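Local coordinates for protein HTH-type dhaKLM operon transcriptional activator DhaS (Lactococcus lactis, PDB 2IU5) that activates transcription of the dhaKLM operon in complex with DhaQ upon activation by dihydroxyacetone, binding as a homodimer an inverted repeat at the operon promoter, at residues F69-L72 with I73-S77; E85-L88 with L89-L93; F113-I116 with Q117-L121; K142-I145 with C146-N149. The protein carries 1 engineered substitution. All blocks are in the same frame, centred on the assembly; numbering follows the deposited sequence.

Overall arrangement
All four contacts are local, made between neighbouring turns of chain in an all-helical TetR-family subunit. Contact 1 ends helix 57-73, which leads out of the DNA-binding region, and is mostly polar, with water and charged groups at its open side. Contacts 2 and 3 lie on helices 82-95 and 110-132, which meet in the core where L86, L89 and L93 pack on W118; F69 of contact 1 touches both. Each also has an outward side, with R91 in one and I116 in the other. Contact 4, on helix 139-163, is buried against the second subunit and adds inter-chain hydrogen bonds. Its centre lies about 20 Å from those of contacts 1 and 2.

Contact 1 (F69-L72 with I73-S77); sequences FAEL and INDNS
The backbone of F69-L72 is helical and comes to its end just beyond, where A70 O accepts from both N74 N (2.8 Å) and D75 N (3.1 Å), the two donors arriving from opposite faces of the carbonyl plane. This is the C-terminal end of helix 57-73, the helix that joins the TetR-type DNA-binding region to the rest of the subunit. One residue earlier, I73 N still bonds F69 O at 3.0 Å. With CG1 of I73 anti to its carbonyl carbon (chi1 -63°), that branch runs back over the same oxygen, CG1 lying 3.4 Å from F69 O. The F69 ring leads away from the turn, into helices 82-95 and 110-132. D75, the centre of an inverse gamma turn, sets CB 3.7 Å from E71 CA. The carboxylates of E71 and D75 come near each other, a closeness probably eased by K16, which forms a salt bridge with E71, and by the backbone N of M8, which bonds both. N76 ND2 bonds E85 of the next helix. A water joins the helix end to the loop, donating to E71 O at 2.6 Å and accepting from N76 ND2 at 3.0 Å.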
loop_
_atom_site.group_PDB
_atom_site.type_symbol
_atom_site.label_atom_id
_atom_site.label_comp_id
_atom_site.label_asym_id
_atom_site.label_seq_id
_atom_site.Cartn_x
_atom_site.Cartn_y
_atom_site.Cartn_z
ATOM N N PHE A 69 3.720 9.761 -16.464
ATOM C CA PHE A 69 3.829 10.090 -15.047
ATOM C C PHE A 69 4.790 11.228 -14.771
ATOM O O PHE A 69 4.501 12.073 -13.923
ATOM C CB PHE A 69 4.134 8.853 -14.201
ATOM C CG PHE A 69 2.950 7.934 -14.078
ATOM C CD1 PHE A 69 2.019 8.109 -13.062
ATOM C CD2 PHE A 69 2.757 6.890 -14.984
ATOM C CE1 PHE A 69 0.910 7.243 -12.958
ATOM C CE2 PHE A 69 1.658 6.022 -14.887
ATOM C CZ PHE A 69 0.735 6.196 -13.878
ATOM N N ALA A 70 5.920 11.272 -15.467
ATOM C CA ALA A 70 6.840 12.413 -15.321
ATOM C C ALA A 70 6.207 13.723 -15.781
ATOM O O ALA A 70 6.389 14.771 -15.158
ATOM C CB ALA A 70 8.115 12.155 -16.103
ATOM N N GLU A 71 5.456 13.665 -16.878
ATOM C CA GLU A 71 4.862 14.863 -17.426
ATOM C C GLU A 71 3.878 15.431 -16.423
ATOM O O GLU A 71 3.819 16.651 -16.236
ATOM C CB GLU A 71 4.208 14.580 -18.769
ATOM C CG GLU A 71 5.248 14.416 -19.852
ATOM C CD GLU A 71 4.701 14.629 -21.248
ATOM O OE1 GLU A 71 3.466 14.489 -21.423
ATOM O OE2 GLU A 71 5.526 14.935 -22.147
ATOM N N LEU A 72 3.126 14.538 -15.787
ATOM C CA LEU A 72 2.056 14.952 -14.884
ATOM C C LEU A 72 2.603 15.484 -13.573
ATOM O O LEU A 72 2.048 16.440 -13.007
ATOM C CB LEU A 72 1.090 13.799 -14.623
ATOM C CG LEU A 72 0.205 13.447 -15.824
ATOM C CD1 LEU A 72 -0.267 12.008 -15.698
ATOM C CD2 LEU A 72 -0.967 14.397 -15.985
ATOM N N ILE A 73 3.679 14.882 -13.085
ATOM C CA ILE A 73 4.173 15.217 -11.748
ATOM C C ILE A 73 5.235 16.318 -11.831
ATOM O O ILE A 73 5.206 17.266 -11.049
ATOM C CB ILE A 73 4.638 13.938 -11.015
ATOM C CG1 ILE A 73 3.446 12.979 -10.796
ATOM C CG2 ILE A 73 5.376 14.281 -9.706
ATOM C CD1 ILE A 73 3.882 11.580 -10.445
ATOM N N ASN A 74 6.168 16.216 -12.775
ATOM C CA ASN A 74 7.418 16.979 -12.689
ATOM C C ASN A 74 7.632 18.012 -13.790
ATOM O O ASN A 74 8.305 19.020 -13.584
ATOM C CB ASN A 74 8.614 16.013 -12.696
ATOM C CG ASN A 74 8.582 15.027 -11.546
ATOM O OD1 ASN A 74 8.476 13.827 -11.758
ATOM N ND2 ASN A 74 8.680 15.541 -10.318
ATOM N N ASP A 75 7.062 17.760 -14.961
ATOM C CA ASP A 75 7.455 18.536 -16.134
ATOM C C ASP A 75 6.573 19.765 -16.272
ATOM O O ASP A 75 5.691 19.829 -17.119
ATOM C CB ASP A 75 7.361 17.655 -17.375
ATOM C CG ASP A 75 8.058 18.266 -18.582
ATOM O OD1 ASP A 75 8.460 19.456 -18.549
ATOM O OD2 ASP A 75 8.199 17.515 -19.578
ATOM N N ASN A 76 6.831 20.740 -15.416
ATOM C CA ASN A 76 6.061 21.966 -15.445
ATOM C C ASN A 76 6.835 22.993 -14.676
ATOM O O ASN A 76 7.870 22.688 -14.060
ATOM C CB ASN A 76 4.716 21.758 -14.773
ATOM C CG ASN A 76 4.872 21.416 -13.322
ATOM O OD1 ASN A 76 5.387 22.216 -12.539
ATOM N ND2 ASN A 76 4.436 20.224 -12.944
ATOM N N SER A 77 6.316 24.216 -14.720
ATOM C CA SER A 77 7.072 25.396 -14.356
ATOM C C SER A 77 6.722 25.834 -12.941
ATOM O O SER A 77 7.298 26.761 -12.388
ATOM C CB SER A 77 6.764 26.511 -15.358
ATOM O OG SER A 77 6.014 25.966 -16.427
HETATM O O HOH W 1 2.919 18.858 -15.094
#

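Contact 2 (E85-L88 with L89-L93); sequences ELLL and LLRYL
L87 lies against the guanidinium of R91 one turn on, its CD1 3.9 Å from R91 NE and its CD2 3.9 Å from R91 NH2. Both methyls come over one face of the flat group, displaced toward its rim. The R91 chain is extended from CG to NE and leans back along the helix, since its CG stands anti to the carbonyl carbon (chi1 -79°), while L87 sends its CG anti to the backbone N (176°); the two side chains therefore meet at a slant. L88 CD2 comes near the same group obliquely. Beyond L87, E168 forms a salt bridge with R91 NH2 and also touches the leucine, so the guanidinium has an apolar face and a charged partner. With an alanine at L87 both methyls over the guanidinium are gone, and the R91 end is likely to turn more freely about its E168 partner. On the inward side of helix 82-95, in the all-helical C-terminal region of this TetR-family protein, L86 CD1 meets L90 CG at 4.0 Å, and L86 and L89 pack on W118 of helix 110-132. Regular i to i+4 bonds hold the spacing, among them R91 N to L87 O at 2.9 Å and L90 N to L86 O at 2.9 Å, both with an N-H...O angle of 170°. Y92 OH bonds Y100 OH and D68, and E85 forms a salt bridge with K124.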
loop_
_atom_site.group_PDB
_atom_site.type_symbol
_atom_site.label_atom_id
_atom_site.label_comp_id
_atom_site.label_asym_id
_atom_site.label_seq_id
_atom_site.Cartn_x
_atom_site.Cartn_y
_atom_site.Cartn_z
ATOM N N GLU A 85 -0.980 19.124 -9.597
ATOM C CA GLU A 85 -0.472 17.889 -10.188
ATOM C C GLU A 85 -1.237 16.654 -9.750
ATOM O O GLU A 85 -1.543 15.760 -10.560
ATOM C CB GLU A 85 1.017 17.748 -9.867
ATOM C CG GLU A 85 1.774 18.812 -10.625
ATOM C CD GLU A 85 2.896 19.450 -9.832
ATOM O OE1 GLU A 85 3.281 18.886 -8.779
ATOM O OE2 GLU A 85 3.387 20.514 -10.271
ATOM N N LEU A 86 -1.560 16.584 -8.468
ATOM C CA LEU A 86 -2.374 15.488 -7.980
ATOM C C LEU A 86 -3.717 15.432 -8.699
ATOM O O LEU A 86 -4.135 14.345 -9.117
ATOM C CB LEU A 86 -2.562 15.600 -6.466
ATOM C CG LEU A 86 -3.574 14.604 -5.915
ATOM C CD1 LEU A 86 -3.110 13.150 -6.135
ATOM C CD2 LEU A 86 -3.741 14.923 -4.409
ATOM N N LEU A 87 -4.393 16.564 -8.850
ATOM C CA LEU A 87 -5.668 16.595 -9.577
ATOM C C LEU A 87 -5.480 16.067 -10.994
ATOM O O LEU A 87 -6.239 15.211 -11.456
ATOM C CB LEU A 87 -6.269 17.995 -9.603
ATOM C CG LEU A 87 -7.551 18.113 -10.426
ATOM C CD1 LEU A 87 -8.627 17.192 -9.848
ATOM C CD2 LEU A 87 -7.984 19.590 -10.422
ATOM N N LEU A 88 -4.475 16.568 -11.697
ATOM C CA LEU A 88 -4.274 16.107 -13.080
ATOM C C LEU A 88 -3.907 14.632 -13.171
ATOM O O LEU A 88 -4.326 13.931 -14.102
ATOM C CB LEU A 88 -3.284 17.003 -13.818
ATOM C CG LEU A 88 -3.831 18.442 -13.918
ATOM C CD1 LEU A 88 -2.935 19.297 -14.786
ATOM C CD2 LEU A 88 -5.286 18.496 -14.433
ATOM N N LEU A 89 -3.136 14.141 -12.218
ATOM C CA LEU A 89 -2.863 12.710 -12.164
ATOM C C LEU A 89 -4.133 11.873 -11.951
ATOM O O LEU A 89 -4.367 10.863 -12.650
ATOM C CB LEU A 89 -1.830 12.472 -11.066
ATOM C CG LEU A 89 -1.336 11.053 -10.913
ATOM C CD1 LEU A 89 -0.745 10.541 -12.214
ATOM C CD2 LEU A 89 -0.323 10.960 -9.778
ATOM N N LEU A 90 -4.981 12.252 -10.994
ATOM C CA LEU A 90 -6.234 11.521 -10.804
ATOM C C LEU A 90 -7.106 11.557 -12.059
ATOM O O LEU A 90 -7.680 10.539 -12.446
ATOM C CB LEU A 90 -7.018 12.064 -9.599
ATOM C CG LEU A 90 -6.266 11.882 -8.283
ATOM C CD1 LEU A 90 -7.054 12.552 -7.137
ATOM C CD2 LEU A 90 -5.995 10.404 -7.964
ATOM N N ARG A 91 -7.216 12.718 -12.692
ATOM C CA ARG A 91 -7.959 12.830 -13.935
ATOM C C ARG A 91 -7.386 11.948 -15.038
ATOM O O ARG A 91 -8.138 11.334 -15.789
ATOM C CB ARG A 91 -7.976 14.274 -14.408
ATOM C CG ARG A 91 -8.984 15.094 -13.660
ATOM C CD ARG A 91 -9.248 16.454 -14.298
ATOM N NE ARG A 91 -10.157 17.158 -13.423
ATOM C CZ ARG A 91 -10.314 18.475 -13.441
ATOM N NH1 ARG A 91 -9.610 19.207 -14.302
ATOM N NH2 ARG A 91 -11.166 19.043 -12.610
ATOM N N TYR A 92 -6.069 11.885 -15.144
ATOM C CA TYR A 92 -5.409 11.059 -16.147
ATOM C C TYR A 92 -5.746 9.604 -15.906
ATOM O O TYR A 92 -6.056 8.851 -16.846
ATOM C CB TYR A 92 -3.903 11.288 -16.043
ATOM C CG TYR A 92 -3.058 10.254 -16.780
ATOM C CD1 TYR A 92 -2.835 10.354 -18.151
ATOM C CD2 TYR A 92 -2.483 9.191 -16.089
ATOM C CE1 TYR A 92 -2.054 9.407 -18.815
ATOM C CE2 TYR A 92 -1.708 8.244 -16.731
ATOM C CZ TYR A 92 -1.502 8.361 -18.091
ATOM O OH TYR A 92 -0.728 7.400 -18.688
ATOM N N LEU A 93 -5.696 9.179 -14.647
ATOM C CA LEU A 93 -5.981 7.774 -14.331
ATOM C C LEU A 93 -7.446 7.457 -14.595
ATOM O O LEU A 93 -7.767 6.351 -15.056
ATOM C CB LEU A 93 -5.602 7.422 -12.886
ATOM C CG LEU A 93 -4.093 7.553 -12.680
ATOM C CD1 LEU A 93 -3.821 7.430 -11.185
ATOM C CD2 LEU A 93 -3.331 6.472 -13.426
#

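Contact 3 (F113-I116 with Q117-L121); sequences FFLI and QWENL
Q117 folds its amide back over F113, four residues earlier, and lays it on the ring with the two planes only 14° apart. A bend at chi2 (-42°), after a first torsion that sets CG anti to the carbonyl carbon, brings NE2 over the ring centre, 3.3 Å from F113 CZ. NE2 is also a donor to F113 O (3.1 Å), which lies close to the amide plane; Q117 N binds the same oxygen at 3.0 Å. One residue along helix 110-132, F114 and W118 lie side by side, pointing the same way, and form a T-shaped pair: the pyrrole edge of the indole turns to the phenyl face, planes at 86° and centroids 4.6 Å apart. NE1 leads, 3.3 Å from F114 CZ and offset toward the rim of that ring. F104 meets F114 in a second edge-to-face pair, while W118 also reaches I153 and T157 of helix 139-163, which ties the contact into the helical core of the C-terminal region. F69 of helix 57-73 touches F113, F114 and Q117. On the neighbouring flank, the extended E119 chain passes L115, OE2 lying 4.0 Å from L115 CG. For the buried Q117, chemistry divides the amide's work: one N-H of NE2 is spent, in the plane of the amide, on F113 O and its flat face on an aromatic ring, which together probably fix its rotation.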
loop_
_atom_site.group_PDB
_atom_site.type_symbol
_atom_site.label_atom_id
_atom_site.label_comp_id
_atom_site.label_asym_id
_atom_site.label_seq_id
_atom_site.Cartn_x
_atom_site.Cartn_y
_atom_site.Cartn_z
ATOM N N PHE A 113 6.181 -0.182 -10.021
ATOM C CA PHE A 113 6.381 1.064 -10.737
ATOM C C PHE A 113 5.368 2.118 -10.259
ATOM O O PHE A 113 5.707 3.279 -10.050
ATOM C CB PHE A 113 6.240 0.812 -12.238
ATOM C CG PHE A 113 6.362 2.056 -13.041
ATOM C CD1 PHE A 113 7.605 2.507 -13.469
ATOM C CD2 PHE A 113 5.228 2.781 -13.361
ATOM C CE1 PHE A 113 7.707 3.676 -14.216
ATOM C CE2 PHE A 113 5.319 3.944 -14.102
ATOM C CZ PHE A 113 6.556 4.392 -14.530
ATOM N N PHE A 114 4.118 1.697 -10.084
ATOM C CA PHE A 114 3.005 2.613 -9.757
ATOM C C PHE A 114 3.314 3.231 -8.380
ATOM O O PHE A 114 3.161 4.449 -8.172
ATOM C CB PHE A 114 1.704 1.807 -9.750
ATOM C CG PHE A 114 0.434 2.623 -9.753
ATOM C CD1 PHE A 114 0.160 3.596 -10.718
ATOM C CD2 PHE A 114 -0.507 2.394 -8.756
ATOM C CE1 PHE A 114 -1.044 4.323 -10.673
ATOM C CE2 PHE A 114 -1.704 3.112 -8.707
ATOM C CZ PHE A 114 -1.976 4.075 -9.663
ATOM N N LEU A 115 3.756 2.390 -7.452
ATOM C CA LEU A 115 4.071 2.867 -6.114
ATOM C C LEU A 115 5.177 3.905 -6.191
ATOM O O LEU A 115 5.105 4.939 -5.539
ATOM C CB LEU A 115 4.441 1.712 -5.180
ATOM C CG LEU A 115 4.951 2.147 -3.800
ATOM C CD1 LEU A 115 3.821 2.830 -3.028
ATOM C CD2 LEU A 115 5.478 0.930 -3.045
ATOM N N ILE A 116 6.197 3.623 -6.993
ATOM C CA ILE A 116 7.305 4.564 -7.147
ATOM C C ILE A 116 6.803 5.916 -7.676
ATOM O O ILE A 116 7.292 6.966 -7.246
ATOM C CB ILE A 116 8.380 3.973 -8.048
ATOM C CG1 ILE A 116 9.142 2.869 -7.305
ATOM C CG2 ILE A 116 9.351 5.079 -8.450
ATOM C CD1 ILE A 116 10.122 2.095 -8.179
ATOM N N GLN A 117 5.833 5.898 -8.586
ATOM C CA GLN A 117 5.227 7.149 -9.081
ATOM C C GLN A 117 4.609 7.982 -7.957
ATOM O O GLN A 117 4.783 9.209 -7.891
ATOM C CB GLN A 117 4.220 6.872 -10.176
ATOM C CG GLN A 117 4.829 6.038 -11.304
ATOM C CD GLN A 117 6.222 6.498 -11.635
ATOM O OE1 GLN A 117 6.451 7.653 -12.034
ATOM N NE2 GLN A 117 7.188 5.599 -11.476
ATOM N N TRP A 118 3.900 7.288 -7.074
ATOM C CA TRP A 118 3.303 7.969 -5.918
ATOM C C TRP A 118 4.364 8.481 -4.976
ATOM O O TRP A 118 4.209 9.565 -4.386
ATOM C CB TRP A 118 2.267 7.075 -5.209
ATOM C CG TRP A 118 1.060 6.889 -6.072
ATOM C CD1 TRP A 118 0.656 5.734 -6.669
ATOM C CD2 TRP A 118 0.092 7.893 -6.446
ATOM N NE1 TRP A 118 -0.490 5.949 -7.384
ATOM C CE2 TRP A 118 -0.861 7.260 -7.271
ATOM C CE3 TRP A 118 -0.058 9.255 -6.170
ATOM C CZ2 TRP A 118 -1.946 7.943 -7.814
ATOM C CZ3 TRP A 118 -1.145 9.934 -6.715
ATOM C CH2 TRP A 118 -2.067 9.275 -7.526
ATOM N N GLU A 119 5.439 7.714 -4.825
ATOM C CA GLU A 119 6.560 8.207 -4.042
ATOM C C GLU A 119 7.154 9.473 -4.655
ATOM O O GLU A 119 7.561 10.379 -3.921
ATOM C CB GLU A 119 7.593 7.114 -3.805
ATOM C CG GLU A 119 7.039 6.013 -2.894
ATOM C CD GLU A 119 8.002 4.892 -2.628
ATOM O OE1 GLU A 119 9.022 4.760 -3.353
ATOM O OE2 GLU A 119 7.716 4.134 -1.668
ATOM N N ASN A 120 7.187 9.518 -5.986
ATOM C CA ASN A 120 7.778 10.678 -6.653
ATOM C C ASN A 120 6.844 11.866 -6.382
ATOM O O ASN A 120 7.313 12.974 -6.126
ATOM C CB ASN A 120 7.910 10.396 -8.153
ATOM C CG ASN A 120 9.091 9.479 -8.468
ATOM O OD1 ASN A 120 9.916 9.184 -7.617
ATOM N ND2 ASN A 120 9.155 9.028 -9.716
ATOM N N LEU A 121 5.536 11.622 -6.431
ATOM C CA LEU A 121 4.574 12.690 -6.125
ATOM C C LEU A 121 4.795 13.189 -4.693
ATOM O O LEU A 121 4.880 14.399 -4.463
ATOM C CB LEU A 121 3.137 12.214 -6.341
ATOM C CG LEU A 121 2.120 13.305 -5.972
ATOM C CD1 LEU A 121 2.291 14.628 -6.716
ATOM C CD2 LEU A 121 0.698 12.815 -6.016
#

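Contact 4 (K142-I145 with C146-N149); sequences KSFI and CRYN
I145 O is gripped twice by N149, by the side-chain ND2 at 2.9 Å and by the backbone N at 3.1 Å, the two donors approaching from opposite faces of its carbonyl plane. This is one turn of helix 139-163, a dimer-interface helix of the TetR-family C-terminal region. I145 CG1 lies 3.5 Å from the same ND2, and Q181 OE1 of helix 171-183 accepts from it as well, so the amide nitrogen of N149 serves two acceptors. Its OD1 takes a hydrogen bond with Y148 OH of the second subunit, and Y148 OH here repeats this with N149 of that subunit, a reciprocal pair across the dimer. The F144 ring packs obliquely on Y148, planes 36° apart, with F144 CE2 3.7 Å from Y148 CD1. F144 also touches Q173 of the second subunit, and R147 touches I156 there. R147 bends at chi3 (-66°), which turns its NE back toward S143. The guanidinium stands nearly perpendicular to the F144 ring, NH2 being 4.0 Å from F144 CD1. A leucine replacing R147 would probably leave the S143 hydroxyl without its N-H donor and the flank of F144 less covered. In the bond at stake, R147 NE meets S143 OG at 3.0 Å, nearly in the guanidinium plane and almost straight, with an N-H...O angle of 168°.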
loop_
_atom_site.group_PDB
_atom_site.type_symbol
_atom_site.label_atom_id
_atom_site.label_comp_id
_atom_site.label_asym_id
_atom_site.label_seq_id
_atom_site.Cartn_x
_atom_site.Cartn_y
_atom_site.Cartn_z
ATOM N N LYS A 142 10.548 13.020 7.060
ATOM C CA LYS A 142 10.174 13.228 5.660
ATOM C C LYS A 142 10.065 11.923 4.867
ATOM O O LYS A 142 9.118 11.724 4.092
ATOM C CB LYS A 142 11.232 14.102 4.960
ATOM C CG LYS A 142 11.104 15.582 5.239
ATOM C CD LYS A 142 12.116 16.357 4.394
ATOM C CE LYS A 142 13.405 16.547 5.153
ATOM N NZ LYS A 142 14.338 17.560 4.550
ATOM N N SER A 143 11.029 11.018 5.047
ATOM C CA SER A 143 10.960 9.725 4.376
ATOM C C SER A 143 9.690 9.016 4.826
ATOM O O SER A 143 8.979 8.459 4.018
ATOM C CB SER A 143 12.164 8.833 4.685
ATOM O OG SER A 143 11.913 7.533 4.154
ATOM N N PHE A 144 9.422 9.041 6.121
ATOM C CA PHE A 144 8.267 8.294 6.609
ATOM C C PHE A 144 6.970 8.855 6.055
ATOM O O PHE A 144 6.115 8.104 5.575
ATOM C CB PHE A 144 8.215 8.307 8.128
ATOM C CG PHE A 144 7.147 7.419 8.696
ATOM C CD1 PHE A 144 7.389 6.070 8.906
ATOM C CD2 PHE A 144 5.907 7.938 9.013
ATOM C CE1 PHE A 144 6.404 5.246 9.430
ATOM C CE2 PHE A 144 4.913 7.109 9.544
ATOM C CZ PHE A 144 5.176 5.772 9.746
ATOM N N ILE A 145 6.804 10.172 6.113
ATOM C CA ILE A 145 5.558 10.779 5.625
ATOM C C ILE A 145 5.359 10.442 4.142
ATOM O O ILE A 145 4.241 10.146 3.668
ATOM C CB ILE A 145 5.527 12.309 5.876
ATOM C CG1 ILE A 145 4.194 12.878 5.376
ATOM C CG2 ILE A 145 6.625 12.983 5.114
ATOM C CD1 ILE A 145 3.809 14.153 6.095
ATOM N N CYS A 146 6.447 10.477 3.378
ATOM C CA CYS A 146 6.334 10.154 1.958
ATOM C C CYS A 146 5.953 8.697 1.722
ATOM O O CYS A 146 5.059 8.401 0.929
ATOM C CB CYS A 146 7.657 10.453 1.246
ATOM S SG CYS A 146 7.987 12.241 1.147
ATOM N N ARG A 147 6.630 7.781 2.406
ATOM C CA ARG A 147 6.375 6.375 2.173
ATOM C C ARG A 147 4.979 5.985 2.664
ATOM O O ARG A 147 4.273 5.200 2.021
ATOM C CB ARG A 147 7.445 5.529 2.820
ATOM C CG ARG A 147 8.742 5.647 2.030
ATOM C CD ARG A 147 9.770 4.693 2.618
ATOM N NE ARG A 147 10.119 5.116 3.960
ATOM C CZ ARG A 147 9.843 4.424 5.059
ATOM N NH1 ARG A 147 9.208 3.264 4.961
ATOM N NH2 ARG A 147 10.203 4.892 6.246
ATOM N N TYR A 148 4.605 6.555 3.797
ATOM C CA TYR A 148 3.286 6.273 4.386
ATOM C C TYR A 148 2.185 6.686 3.426
ATOM O O TYR A 148 1.313 5.884 3.073
ATOM C CB TYR A 148 3.151 7.055 5.688
ATOM C CG TYR A 148 1.926 6.800 6.570
ATOM C CD1 TYR A 148 1.987 5.896 7.622
ATOM C CD2 TYR A 148 0.740 7.481 6.344
ATOM C CE1 TYR A 148 0.881 5.671 8.425
ATOM C CE2 TYR A 148 -0.389 7.274 7.138
ATOM C CZ TYR A 148 -0.294 6.365 8.177
ATOM O OH TYR A 148 -1.387 6.130 8.987
ATOM N N ASN A 149 2.204 7.943 3.003
ATOM C CA ASN A 149 1.183 8.435 2.096
ATOM C C ASN A 149 1.234 7.862 0.686
ATOM O O ASN A 149 0.183 7.630 0.083
ATOM C CB ASN A 149 1.169 9.959 2.144
ATOM C CG ASN A 149 0.620 10.444 3.457
ATOM O OD1 ASN A 149 -0.590 10.423 3.643
ATOM N ND2 ASN A 149 1.486 10.866 4.368
#